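Local structure of succinate dehydrogenase (Membrane anchor subunit) (Mycolicibacterium smegmatis, 7D6V) at residues Phe70-Val75 with Met99-Leu104. The protein is the membrane anchor subunit of succinate dehydrogenase, binding a ubiquinone and a Rieske-type 2Fe-2S cluster and probably passing electrons from succinate oxidation to quinone. Coordinates in Å, arbitrary orientation, origin at the centre of the assembly. Numbering follows the deposited sequence.
Sequences FYSPCV and MAFISL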
# COMPACT_ATOMS: atom_id res chain seq x y z
N PHE C 70 39.47 27.28 -13.69
CA PHE C 70 39.29 27.14 -15.13
C PHE C 70 40.60 27.15 -15.89
O PHE C 70 40.60 26.87 -17.09
CB PHE C 70 38.37 28.25 -15.65
CG PHE C 70 36.91 27.99 -15.39
CD1 PHE C 70 36.08 29.00 -14.95
CD2 PHE C 70 36.37 26.74 -15.61
CE1 PHE C 70 34.75 28.77 -14.71
CE2 PHE C 70 35.03 26.50 -15.37
CZ PHE C 70 34.22 27.52 -14.92
N TYR C 71 41.72 27.47 -15.23
CA TYR C 71 43.04 27.41 -15.82
C TYR C 71 43.98 26.52 -15.01
O TYR C 71 45.20 26.66 -15.12
CB TYR C 71 43.66 28.81 -15.93
CG TYR C 71 43.08 29.70 -17.00
CD1 TYR C 71 41.80 30.21 -16.89
CD2 TYR C 71 43.82 30.04 -18.13
CE1 TYR C 71 41.27 31.02 -17.86
CE2 TYR C 71 43.30 30.86 -19.10
CZ TYR C 71 42.02 31.34 -18.96
OH TYR C 71 41.49 32.16 -19.93
N SER C 72 43.43 25.60 -14.20
CA SER C 72 44.21 25.06 -13.09
C SER C 72 45.41 24.25 -13.56
O SER C 72 46.55 24.66 -13.27
CB SER C 72 43.29 24.27 -12.15
OG SER C 72 42.35 25.13 -11.53
N PRO C 73 45.26 23.13 -14.28
CA PRO C 73 46.47 22.49 -14.82
C PRO C 73 47.01 23.31 -15.97
O PRO C 73 46.43 23.35 -17.05
CB PRO C 73 45.98 21.10 -15.27
CG PRO C 73 44.60 20.96 -14.70
CD PRO C 73 44.07 22.36 -14.65
N CYS C 74 48.13 23.99 -15.74
CA CYS C 74 48.61 25.04 -16.63
C CYS C 74 50.00 24.62 -17.11
O CYS C 74 51.02 25.03 -16.56
CB CYS C 74 48.62 26.37 -15.86
SG CYS C 74 48.49 27.87 -16.84
N VAL C 75 50.03 23.81 -18.17
CA VAL C 75 51.19 23.00 -18.51
C VAL C 75 51.89 23.51 -19.78
O VAL C 75 52.59 22.75 -20.43
CB VAL C 75 50.81 21.52 -18.66
CG1 VAL C 75 50.23 21.00 -17.36
CG2 VAL C 75 49.81 21.35 -19.78
N MET C 99 44.13 27.06 -22.26
CA MET C 99 45.32 26.80 -21.46
C MET C 99 45.13 25.62 -20.52
O MET C 99 46.13 25.05 -20.05
CB MET C 99 45.69 28.06 -20.67
CG MET C 99 46.78 28.88 -21.32
SD MET C 99 47.59 30.00 -20.18
CE MET C 99 48.37 31.14 -21.32
N ALA C 100 43.89 25.21 -20.26
CA ALA C 100 43.58 24.08 -19.40
C ALA C 100 42.92 22.96 -20.19
O ALA C 100 41.93 22.36 -19.76
CB ALA C 100 42.68 24.51 -18.24
N PHE C 101 43.46 22.67 -21.38
CA PHE C 101 42.93 21.63 -22.25
C PHE C 101 43.09 20.23 -21.67
O PHE C 101 42.50 19.29 -22.21
CB PHE C 101 43.62 21.69 -23.61
CG PHE C 101 45.09 21.36 -23.56
CD1 PHE C 101 45.53 20.08 -23.87
CD2 PHE C 101 46.02 22.31 -23.19
CE1 PHE C 101 46.87 19.77 -23.82
CE2 PHE C 101 47.36 22.00 -23.14
CZ PHE C 101 47.78 20.73 -23.46
N ILE C 102 43.90 20.07 -20.63
CA ILE C 102 44.07 18.75 -20.02
C ILE C 102 42.83 18.37 -19.22
O ILE C 102 42.38 17.22 -19.26
CB ILE C 102 45.34 18.73 -19.15
CG1 ILE C 102 46.58 18.82 -20.04
CG2 ILE C 102 45.38 17.50 -18.27
CD1 ILE C 102 46.74 17.64 -20.97
N SER C 103 42.25 19.32 -18.49
CA SER C 103 41.19 19.03 -17.54
C SER C 103 39.80 19.44 -18.00
O SER C 103 38.83 18.78 -17.63
CB SER C 103 41.47 19.72 -16.20
OG SER C 103 41.74 21.09 -16.40
N LEU C 104 39.69 20.51 -18.78
CA LEU C 104 38.37 20.97 -19.21
C LEU C 104 37.57 19.91 -19.97
O LEU C 104 36.37 19.77 -19.68
CB LEU C 104 38.51 22.24 -20.05
CG LEU C 104 38.87 23.52 -19.29
CD1 LEU C 104 38.91 24.71 -20.23
CD2 LEU C 104 37.90 23.78 -18.15
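The segments 70-75 and 99-104 approach most closely at Y71 and A100, whose CA atoms lie 4.9 Å apart, yet no hydrogen bond joins them. F70 lies in a 3-10 turn and the chain bends at Y71 and S72 and opens out at P73 and C74, whereas 99-104 is a turn leading into helix 104-112, with L104 N hydrogen-bonded to A100 O at 3.1 Å. The small side chain of A100 permits the close approach: its CB sits 3.3 Å from F70 O and 3.8 Å from Y71 CA. P73 points at the turn, its CD 3.2 Å from S103 OG, while P73 O and M99 O, both acceptors, merely pass at 3.5 Å.

Apolar contacts extend the interface. L104 CD2 reaches the edge of the F70 ring (4.2 Å from F70 CD2), M99 CB packs against Y71 CD2 at 3.7 Å, and M99 SD lies 4.1 Å from C74 SG. V75 CG2 rests on F101 CE2 (4.2 Å) and I102 CG1 (4.1 Å). The Y71 ring stacks on Y59 and its hydroxyl bonds to R52 O, while F70 packs on F45 and A49, tying the contact to helix 33-55.

The pair thus forms the neck of a long, irregular connection between strand 66-67 and helix 104-112: a loop closed by apolar side chains beside the membrane anchor's helices, with the F70 side chain about 8 Å from a bound phospholipid.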